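PDB 6KXD: ketosynthase from Streptomyces sp. MSC090213JE08, which catalyses, as the ketosynthase of the ishigamide ketosynthase/chain length factor, carbon-chain elongation in a highly reducing type II polyketide synthase. Local coordinates for the interface of chains A and B. Sequence-based numbering; all coordinates share one arbitrary frame. Chains: chain A, Ketosynthase; chain B, Ketosynthase.

The interface of chains A and B. Residues chain A 141, 144, 146-147, 150; chain B 362-363.
OD1 of the B:Asp363 carboxylate is the atom to look at first, because A:Arg147 grips it with two nitrogens. The guanidinium comes side-on, NE donating to OD1 at 3.2 Å. NH2 also donates to OD1, at 3.0 Å, and forms the salt bridge. Both bonds lie practically in the guanidinium plane, yet that plane stands 89° to the carboxylate, so this is no flat two-oxygen pairing. NE reaches OD1 from well above the carboxylate plane, while NH2 meets it on the anti side from the same face. CG of A:Arg147 lies anti to the backbone N, and a bend at chi3 (-70°) brings the guanidinium edge round to the acid. The stem packs too, CB of A:Arg147 lying 3.7 Å from CG of B:Asp363.

A water adds a further link. It sits 2.7 Å from OD1 of B:Asp363 and also bridges to the carbonyl O of A:Arg141 and the amide N of A:Asn144, tying the acid to the backbone leading into helix 147-156. The other carboxylate oxygen, OD2, rests 3.3 Å from CB of A:Asn144. One turn along the helix from A:Arg147, the hydroxyl OG1 of A:Thr150 donates to the backbone O of B:Asp363 at 2.6 Å. Here the donor is somewhat tilted from the carbonyl plane, and chi1 of 62° turns the hydroxyl toward chain B. An alanine at B:Asp363 would probably leave the A:Arg147 guanidinium without its counter-charge and the water without an anchor on chain B.

The bent side chain of B:Arg362 crosses A:Asn144 at about a right angle, NH1 standing 3.7 Å from ND2, a contact without a hydrogen bond. Together these contacts form a polar patch of the ketosynthase/chain length factor heterodimer, pinning the loop between chain B strands 354-360 and 365-373 against the start of a chain A helix and likely fixing the register of the two subunits.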
loop_
_atom_site.group_PDB
_atom_site.type_symbol
_atom_site.label_atom_id
_atom_site.label_comp_id
_atom_site.label_asym_id
_atom_site.label_seq_id
_atom_site.Cartn_x
_atom_site.Cartn_y
_atom_site.Cartn_z
ATOM N N ARG A 141 2.759 3.958 18.548
ATOM C CA ARG A 141 1.356 3.971 18.053
ATOM C C ARG A 141 1.215 4.513 16.622
ATOM O O ARG A 141 0.186 4.326 16.012
ATOM C CB ARG A 141 0.510 4.830 18.988
ATOM C CG ARG A 141 0.155 4.049 20.238
ATOM C CD ARG A 141 -0.284 5.012 21.324
ATOM N NE ARG A 141 -0.350 4.294 22.581
ATOM C CZ ARG A 141 -0.446 4.885 23.757
ATOM N NH1 ARG A 141 -0.373 6.201 23.832
ATOM N NH2 ARG A 141 -0.616 4.153 24.836
ATOM N N ASN A 144 2.610 2.578 11.897
ATOM C CA ASN A 144 2.023 1.662 10.881
ATOM C C ASN A 144 1.486 2.493 9.723
ATOM O O ASN A 144 0.825 3.534 9.907
ATOM C CB ASN A 144 0.999 0.725 11.510
ATOM C CG ASN A 144 1.607 -0.155 12.578
ATOM O OD1 ASN A 144 2.743 -0.599 12.450
ATOM N ND2 ASN A 144 0.872 -0.366 13.649
ATOM N N GLY A 146 -0.818 2.325 7.585
ATOM C CA GLY A 146 -2.244 2.511 7.389
ATOM C C GLY A 146 -2.661 3.867 7.890
ATOM O O GLY A 146 -3.582 4.493 7.386
ATOM N N ARG A 147 -1.934 4.314 8.907
ATOM C CA ARG A 147 -2.253 5.581 9.523
ATOM C C ARG A 147 -2.128 6.778 8.560
ATOM O O ARG A 147 -2.837 7.753 8.721
ATOM C CB ARG A 147 -1.436 5.670 10.816
ATOM C CG ARG A 147 -1.581 7.010 11.509
ATOM C CD ARG A 147 -0.774 7.029 12.797
ATOM N NE ARG A 147 -1.413 6.158 13.747
ATOM C CZ ARG A 147 -1.974 6.527 14.873
ATOM N NH1 ARG A 147 -1.870 7.775 15.294
ATOM N NH2 ARG A 147 -2.578 5.605 15.597
ATOM N N THR A 150 -5.624 7.183 7.180
ATOM C CA THR A 150 -6.679 7.411 8.171
ATOM C C THR A 150 -6.549 8.809 8.796
ATOM O O THR A 150 -7.566 9.445 9.084
ATOM C CB THR A 150 -6.719 6.343 9.266
ATOM O OG1 THR A 150 -5.503 6.305 10.024
ATOM C CG2 THR A 150 -7.070 4.984 8.691
ATOM N N ARG B 362 -6.150 -0.163 15.103
ATOM C CA ARG B 362 -5.749 0.905 16.005
ATOM C C ARG B 362 -5.749 2.244 15.274
ATOM O O ARG B 362 -6.158 3.221 15.816
ATOM C CB ARG B 362 -4.355 0.673 16.595
ATOM C CG ARG B 362 -3.783 1.926 17.248
ATOM C CD ARG B 362 -2.949 1.671 18.482
ATOM N NE ARG B 362 -2.388 0.334 18.510
ATOM C CZ ARG B 362 -1.386 -0.078 17.757
ATOM N NH1 ARG B 362 -0.964 0.654 16.738
ATOM N NH2 ARG B 362 -0.797 -1.222 18.049
ATOM N N ASP B 363 -5.322 2.259 14.013
ATOM C CA ASP B 363 -5.089 3.510 13.314
ATOM C C ASP B 363 -6.420 4.147 12.872
ATOM O O ASP B 363 -6.373 5.137 12.173
ATOM C CB ASP B 363 -4.067 3.285 12.196
ATOM C CG ASP B 363 -2.696 2.820 12.720
ATOM O OD1 ASP B 363 -2.355 3.130 13.881
ATOM O OD2 ASP B 363 -1.978 2.136 11.969
HETATM O O HOH W 1 0.316 3.079 13.603
#